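Local atomic coordinates of DUF1611 domain-containing protein (Anabaena variabilis, PDB entry 2OBN), a protein that is of unknown function but pairs a Rossmann-like N-terminal domain with a P-loop NTPase-like C-terminal domain, which suggests nucleotide binding. Residues S144-R148 with R250-P254; T245-R250 with Y286-A290. The protein carries 2 engineered substitutions. The contacts are given in a common frame with arbitrary orientation. Residues are numbered along the deposited sequence.

Contact 1: residues S144-R148 with R250-P254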
# COMPACT_ATOMS: atom_id res chain seq x y z
N SER B 144 12.82 6.12 -3.68
CA SER B 144 13.41 6.45 -4.98
C SER B 144 14.29 5.33 -5.55
O SER B 144 15.09 5.57 -6.46
CB SER B 144 14.27 7.71 -4.83
OG SER B 144 15.39 7.46 -4.00
N GLY B 145 14.15 4.11 -5.03
CA GLY B 145 14.99 2.99 -5.46
C GLY B 145 16.45 3.08 -5.00
O GLY B 145 17.32 2.43 -5.59
N ALA B 146 16.70 3.85 -3.93
CA ALA B 146 18.06 4.09 -3.40
C ALA B 146 18.78 2.85 -2.90
O ALA B 146 20.00 2.86 -2.83
CB ALA B 146 18.03 5.12 -2.29
N ALA B 147 18.02 1.81 -2.55
CA ALA B 147 18.59 0.56 -2.05
C ALA B 147 19.38 -0.20 -3.12
O ALA B 147 20.22 -1.01 -2.77
CB ALA B 147 17.50 -0.32 -1.49
N ARG B 148 19.11 0.06 -4.40
CA ARG B 148 19.80 -0.61 -5.50
C ARG B 148 21.29 -0.33 -5.47
O ARG B 148 22.08 -1.05 -6.07
CB ARG B 148 19.26 -0.13 -6.85
CG ARG B 148 19.79 1.21 -7.28
CD ARG B 148 19.03 1.78 -8.44
NE ARG B 148 19.69 2.98 -8.94
CZ ARG B 148 19.68 4.18 -8.35
NH1 ARG B 148 19.03 4.40 -7.21
NH2 ARG B 148 20.33 5.19 -8.92
N ARG B 250 9.75 -2.88 -4.08
CA ARG B 250 10.18 -1.58 -4.56
C ARG B 250 11.12 -0.91 -3.56
O ARG B 250 12.17 -0.37 -3.93
CB ARG B 250 8.97 -0.69 -4.84
CG ARG B 250 8.10 -1.18 -5.99
CD ARG B 250 8.69 -0.80 -7.36
NE ARG B 250 7.87 -1.31 -8.46
CZ ARG B 250 7.95 -2.54 -8.94
NH1 ARG B 250 8.86 -3.41 -8.49
NH2 ARG B 250 7.13 -2.90 -9.92
N GLY B 251 10.74 -0.94 -2.28
CA GLY B 251 11.58 -0.32 -1.26
C GLY B 251 12.93 -0.99 -1.05
O GLY B 251 13.92 -0.31 -0.89
N SER B 252 12.96 -2.32 -1.09
CA SER B 252 14.19 -3.07 -0.81
C SER B 252 15.05 -3.32 -2.02
O SER B 252 16.21 -3.65 -1.85
CB SER B 252 13.86 -4.41 -0.15
OG SER B 252 13.16 -5.28 -1.02
N GLN B 253 14.51 -3.17 -3.24
CA GLN B 253 15.28 -3.41 -4.47
C GLN B 253 16.02 -4.74 -4.34
O GLN B 253 17.24 -4.80 -4.45
CB GLN B 253 16.25 -2.25 -4.71
CG GLN B 253 15.57 -0.90 -4.91
CD GLN B 253 14.94 -0.75 -6.30
OE1 GLN B 253 15.65 -0.64 -7.30
NE2 GLN B 253 13.62 -0.69 -6.35
N PRO B 254 15.27 -5.83 -4.12
CA PRO B 254 15.94 -7.09 -3.79
C PRO B 254 16.88 -7.62 -4.86
O PRO B 254 16.65 -7.41 -6.06
CB PRO B 254 14.77 -8.07 -3.58
CG PRO B 254 13.58 -7.46 -4.29
CD PRO B 254 13.81 -5.98 -4.27
O HOH W 1 12.11 2.32 -3.88
O HOH W 2 14.99 1.60 -2.59
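This contact sets the loop between strands 130-132 and 153-159, within the P-loop NTPase-like part of the chain, against the C-terminal end of helix 245-252. No direct hydrogen bond joins the two segments. Two waters and a small patch of van der Waals contact do the work. Ser144 points away from residues 250-254. Its backbone N bonds to Glu216 of helix 208-222, and the residue packs on Asn271 of the second subunit. Gly145 comes next, with a positive phi that by itself favours glycine. Water 1 accepts from Gly145 N (2.9 Å) and lies 2.7 Å from Arg250 O, to which it can donate. Gly145 O lies 3.8 Å from Gln253 CG. Ala146 faces away, touches Met220 and begins a short 3-10 turn, residues 146-148. Ala147 is the residue of this segment whose CA-to-CB bond points at 250-254. Its CB lies 3.6 Å from both Gly251 O and Ser252 O, and 4.0 Å from Gln253 CB. Water 2 accepts from Ala147 N (3.0 Å) and lies 2.8 Å from Gly251 O, to which it can donate. The waters sit by the carbonyls of the last helical turn, which lack the next turn's NH groups. Arg148 closes the turn, with its N 3.2 Å from Gly145 O. Its side chain folds back, and NH1 donates to the same Gly145 O at 3.1 Å. Its CB packs 3.7 Å from Gln253 OE1. Gln253 is the first residue to leave the helix. Its side chain turns back: NE2 donates to Arg250 O, also near water 1, at 2.8 Å.

Contact 2: residues T245-R250 with Y286-A290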
# COMPACT_ATOMS: atom_id res chain seq x y z
N THR B 245 3.32 -6.70 -0.63
CA THR B 245 4.43 -7.24 -1.38
C THR B 245 5.05 -6.19 -2.31
O THR B 245 6.27 -6.16 -2.47
CB THR B 245 4.03 -8.47 -2.23
OG1 THR B 245 3.38 -9.44 -1.41
CG2 THR B 245 5.27 -9.10 -2.85
N LEU B 246 4.23 -5.34 -2.92
CA LEU B 246 4.76 -4.38 -3.88
C LEU B 246 5.78 -3.40 -3.23
O LEU B 246 6.91 -3.30 -3.72
CB LEU B 246 3.64 -3.67 -4.64
CG LEU B 246 4.04 -2.70 -5.75
CD1 LEU B 246 5.00 -3.32 -6.79
CD2 LEU B 246 2.76 -2.16 -6.41
N PRO B 247 5.39 -2.68 -2.15
CA PRO B 247 6.39 -1.83 -1.48
C PRO B 247 7.60 -2.57 -0.93
O PRO B 247 8.68 -2.00 -0.89
CB PRO B 247 5.59 -1.16 -0.34
CG PRO B 247 4.33 -1.97 -0.20
CD PRO B 247 4.05 -2.53 -1.55
N LEU B 248 7.45 -3.82 -0.50
CA LEU B 248 8.62 -4.60 -0.05
C LEU B 248 9.64 -4.74 -1.18
O LEU B 248 10.82 -4.47 -0.99
CB LEU B 248 8.20 -5.97 0.47
CG LEU B 248 7.53 -5.91 1.85
CD1 LEU B 248 6.90 -7.25 2.21
CD2 LEU B 248 8.50 -5.48 2.92
N ILE B 249 9.16 -5.12 -2.35
CA ILE B 249 9.99 -5.26 -3.55
C ILE B 249 10.58 -3.91 -4.01
O ILE B 249 11.76 -3.80 -4.30
CB ILE B 249 9.19 -5.90 -4.70
CG1 ILE B 249 8.90 -7.36 -4.38
CG2 ILE B 249 9.95 -5.79 -6.02
CD1 ILE B 249 8.01 -8.09 -5.40
N ARG B 250 9.75 -2.88 -4.08
CA ARG B 250 10.18 -1.58 -4.56
C ARG B 250 11.12 -0.91 -3.56
O ARG B 250 12.17 -0.37 -3.93
CB ARG B 250 8.97 -0.69 -4.84
CG ARG B 250 8.10 -1.18 -5.99
CD ARG B 250 8.69 -0.80 -7.36
NE ARG B 250 7.87 -1.31 -8.46
CZ ARG B 250 7.95 -2.54 -8.94
NH1 ARG B 250 8.86 -3.41 -8.49
NH2 ARG B 250 7.13 -2.90 -9.92
N TYR B 286 6.04 -12.93 -9.95
CA TYR B 286 6.98 -12.18 -9.09
C TYR B 286 8.18 -11.60 -9.83
O TYR B 286 8.58 -10.45 -9.59
CB TYR B 286 7.43 -13.03 -7.88
CG TYR B 286 6.39 -13.05 -6.77
CD1 TYR B 286 6.25 -11.97 -5.94
CD2 TYR B 286 5.56 -14.14 -6.57
CE1 TYR B 286 5.31 -11.95 -4.94
CE2 TYR B 286 4.59 -14.13 -5.54
CZ TYR B 286 4.49 -13.01 -4.73
OH TYR B 286 3.59 -12.92 -3.70
N GLU B 287 8.75 -12.37 -10.75
CA GLU B 287 9.91 -11.89 -11.49
C GLU B 287 9.57 -10.68 -12.36
O GLU B 287 10.36 -9.72 -12.42
CB GLU B 287 10.56 -13.01 -12.31
CG GLU B 287 11.34 -13.97 -11.41
CD GLU B 287 12.03 -15.11 -12.16
OE1 GLU B 287 11.76 -15.29 -13.37
OE2 GLU B 287 12.82 -15.83 -11.52
N THR B 288 8.41 -10.73 -13.00
CA THR B 288 7.93 -9.65 -13.85
C THR B 288 7.67 -8.39 -13.03
O THR B 288 8.00 -7.29 -13.48
CB THR B 288 6.67 -10.10 -14.64
OG1 THR B 288 7.04 -11.12 -15.59
CG2 THR B 288 6.02 -8.93 -15.41
N VAL B 289 7.08 -8.56 -11.83
CA VAL B 289 6.83 -7.44 -10.91
C VAL B 289 8.16 -6.88 -10.41
O VAL B 289 8.35 -5.67 -10.40
CB VAL B 289 5.94 -7.85 -9.70
CG1 VAL B 289 5.85 -6.75 -8.63
CG2 VAL B 289 4.52 -8.19 -10.16
N ALA B 290 9.08 -7.75 -10.01
CA ALA B 290 10.37 -7.30 -9.49
C ALA B 290 11.23 -6.56 -10.52
O ALA B 290 11.90 -5.60 -10.17
CB ALA B 290 11.12 -8.46 -8.86
O HOH W 3 4.53 -12.32 -0.71
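Val289 and Ile249 form the apolar centre of this buried helix pair. Ile249 CD1 lies 4.1 Å from Val289 CG1, and Leu246 CD1 meets the same CG1 at 4.0 Å. Ile249 CG2 packs 4.1 Å from Ala290 CB. The small alanine lets the backbones come close here, with the two CA atoms 6.3 Å apart. The segment axes approach to 10.7 Å and cross at -56°. Both helices belong to the P-loop NTPase-like alpha/beta domain. Ile249 and Tyr286 also touch strand 153-159 of its parallel sheet. Farther out, the Tyr286 ring presents its edge to Thr245 CG2, 3.5 Å from CE1, and to Ile249 CD1, 4.3 Å from CD1. Water 3 links the hydroxyls beyond: it donates to Thr245 OG1 and to Tyr286 OH, each at 3.2 Å. Each hydroxyl has protein partners as well, Gln234 O for Thr245 and Gly159 O for Tyr286. At the other polar edge Arg250 reaches across the groove. Its NH1 and NH2 both donate to Val289 O, at 3.0 and 3.1 Å. NH2 also bonds to Leu237 O of the second subunit, and Val289 packs on its counterpart there. The chemistry implies an oily middle held at its rim by directional bonds. One arginine ties both helices and the neighbouring subunit together through carbonyl groups, with no salt bridge between the two segments.

How the contacts relate
Both contacts use helix 245-252 and share Arg250, and their centres lie about 10 Å apart. Contact 2 takes up the body of the helix, contact 1 its C-terminal end. All the touching residues of contact 2 are buried. Contact 1 is mostly buried too, but includes the exposed Arg148. Their chemistry differs accordingly. Aliphatic side chains, a tyrosine ring edge and direct arginine hydrogen bonds join two helices in contact 2. Waters, the Ala147 methyl and the folded-back Gln253 side chain join a loop to the helix end in contact 1. Arg250 divides its roles, with its carbonyl in contact 1 and its guanidinium in contact 2. Both contacts also touch the second subunit.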